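PDB 3IH0: putative sugar kinase PH1459 from Pyrococcus horikoshii, which binds ATP and, as a member of the PfkB family of carbohydrate kinases, probably phosphorylates a sugar, perhaps fructose. Local coordinates for residues Val189-Glu194 against Thr212-Gly217. Sequence-based numbering, arbitrary orientation.
Sequences VKASEE and TAITLG. With ANP (phosphoaminophosphonic acid-adenylate ester), chain C.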
# COMPACT_ATOMS: atom_id res chain seq x y z
N VAL A 189 27.46 16.80 -0.57
CA VAL A 189 26.76 15.98 -1.55
C VAL A 189 27.31 14.56 -1.55
O VAL A 189 28.52 14.36 -1.52
CB VAL A 189 26.89 16.57 -2.98
CG1 VAL A 189 26.37 15.58 -4.00
CG2 VAL A 189 26.12 17.87 -3.07
N LYS A 190 26.41 13.59 -1.58
CA LYS A 190 26.78 12.18 -1.58
C LYS A 190 26.14 11.50 -2.79
O LYS A 190 24.95 11.71 -3.07
CB LYS A 190 26.30 11.53 -0.27
CG LYS A 190 26.32 10.02 -0.27
CD LYS A 190 25.73 9.48 1.02
CE LYS A 190 25.54 7.97 0.97
NZ LYS A 190 24.65 7.54 -0.15
N ALA A 191 26.91 10.70 -3.51
CA ALA A 191 26.39 10.03 -4.69
C ALA A 191 27.26 8.85 -5.06
O ALA A 191 28.42 8.78 -4.65
CB ALA A 191 26.33 11.01 -5.86
N SER A 192 26.71 7.91 -5.82
CA SER A 192 27.47 6.75 -6.25
C SER A 192 28.11 7.11 -7.58
O SER A 192 27.66 8.05 -8.25
CB SER A 192 26.55 5.54 -6.45
OG SER A 192 25.67 5.77 -7.54
N GLU A 193 29.15 6.39 -7.97
CA GLU A 193 29.81 6.70 -9.23
C GLU A 193 28.86 6.57 -10.41
O GLU A 193 28.99 7.29 -11.39
CB GLU A 193 31.04 5.81 -9.44
CG GLU A 193 30.78 4.32 -9.44
CD GLU A 193 32.08 3.52 -9.54
OE1 GLU A 193 32.87 3.79 -10.48
OE2 GLU A 193 32.31 2.63 -8.70
N GLU A 194 27.90 5.65 -10.32
CA GLU A 194 26.92 5.47 -11.39
C GLU A 194 26.12 6.77 -11.54
O GLU A 194 25.90 7.25 -12.65
CB GLU A 194 25.95 4.32 -11.06
CG GLU A 194 26.56 2.92 -11.02
CD GLU A 194 27.56 2.74 -9.89
OE1 GLU A 194 27.23 3.14 -8.75
OE2 GLU A 194 28.66 2.20 -10.14
N THR A 212 32.34 16.54 -1.06
CA THR A 212 31.70 15.59 -1.96
C THR A 212 32.12 14.17 -1.62
O THR A 212 33.30 13.89 -1.42
CB THR A 212 32.07 15.86 -3.42
OG1 THR A 212 31.67 17.19 -3.77
CG2 THR A 212 31.38 14.85 -4.33
N ALA A 213 31.14 13.28 -1.56
CA ALA A 213 31.40 11.88 -1.26
C ALA A 213 30.86 11.03 -2.40
O ALA A 213 29.66 11.02 -2.67
CB ALA A 213 30.73 11.49 0.06
N ILE A 214 31.76 10.33 -3.07
CA ILE A 214 31.37 9.47 -4.17
C ILE A 214 31.59 8.02 -3.76
O ILE A 214 32.71 7.63 -3.43
CB ILE A 214 32.22 9.76 -5.43
CG1 ILE A 214 32.13 11.25 -5.78
CG2 ILE A 214 31.75 8.91 -6.58
CD1 ILE A 214 30.72 11.76 -5.99
N THR A 215 30.53 7.22 -3.76
CA THR A 215 30.67 5.82 -3.36
C THR A 215 30.97 4.94 -4.54
O THR A 215 30.53 5.22 -5.66
CB THR A 215 29.42 5.29 -2.67
OG1 THR A 215 28.27 5.61 -3.46
CG2 THR A 215 29.31 5.88 -1.28
N LEU A 216 31.70 3.86 -4.28
CA LEU A 216 32.09 2.91 -5.30
C LEU A 216 31.64 1.49 -4.96
O LEU A 216 32.29 0.50 -5.32
CB LEU A 216 33.61 2.95 -5.47
CG LEU A 216 34.18 4.37 -5.54
CD1 LEU A 216 35.69 4.33 -5.48
CD2 LEU A 216 33.70 5.05 -6.81
N GLY A 217 30.51 1.38 -4.27
CA GLY A 217 29.99 0.08 -3.89
C GLY A 217 30.89 -0.61 -2.89
O GLY A 217 31.52 0.04 -2.06
PG ANP C . 22.44 2.99 -3.37
O1G ANP C . 21.81 3.92 -2.36
O2G ANP C . 22.20 3.36 -4.81
O3G ANP C . 22.04 1.55 -3.12
PB ANP C . 25.00 4.03 -1.97
O1B ANP C . 26.24 4.67 -2.55
O2B ANP C . 23.99 4.87 -1.30
N3B ANP C . 24.16 3.04 -3.15
PA ANP C . 26.35 1.52 -1.14
O1A ANP C . 25.69 0.35 -0.45
O2A ANP C . 26.69 1.40 -2.59
O3A ANP C . 25.47 2.89 -0.91
O5' ANP C . 27.68 1.98 -0.36
C5' ANP C . 27.73 2.24 1.05
C4' ANP C . 29.18 2.15 1.54
O4' ANP C . 29.19 1.04 2.43
C3' ANP C . 30.26 1.79 0.50
O3' ANP C . 30.84 2.89 -0.15
C2' ANP C . 31.23 1.00 1.30
O2' ANP C . 32.24 1.83 1.89
C1' ANP C . 30.39 0.29 2.33
N9 ANP C . 30.14 -1.10 1.81
C8 ANP C . 29.13 -1.58 1.02
N7 ANP C . 29.26 -2.91 0.78
C5 ANP C . 30.37 -3.32 1.42
C6 ANP C . 31.13 -4.60 1.61
N6 ANP C . 30.69 -5.74 1.04
N1 ANP C . 32.28 -4.58 2.39
C2 ANP C . 32.76 -3.43 3.00
N3 ANP C . 32.12 -2.23 2.86
C4 ANP C . 30.95 -2.12 2.11
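V189-S192 and T212-T215 run side by side as parallel strands, their axes 16° apart and 4.5 Å at closest approach. Four backbone hydrogen bonds join them: A213 N to V189 O, A191 N to A213 O, T215 N to A191 O (2.8 Å) and E193 N to T215 O; the last, the most bent (143° at the hydrogen), carries the pairing into the first turn of the helix that S192 N-caps. K190, A213, S192 and T215 share the face turned to the nucleotide analogue. Extended as far as CE, the K190 chain bends at chi4 (-58°), which lets NZ hydrogen-bond ANP O2B at 3.0 Å; NZ also forms a salt bridge with D160. T215 OG1 is placed only 2.4 Å from ANP O1B, a hydrogen bond whose exact length is doubtful, and sits 3.5 Å from S192 CB. A lysine within one strand and a threonine ending the next thus reach separate beta-phosphate oxygens. Beyond the strands, E193 and L216 cross at about a right angle, with E193 OE2 3.4 Å from L216 CD2. With E193 cut back to an alanine, L216 CD2 would probably keep only the CB contact and K219 lose its long, weak ion-pair partner. Helix 245-259 packs on the K190 and A213 face through F249. The strands close the beta-alpha-beta unit around helix 193-199, between parallel strand 156-160 and antiparallel strand 220-225.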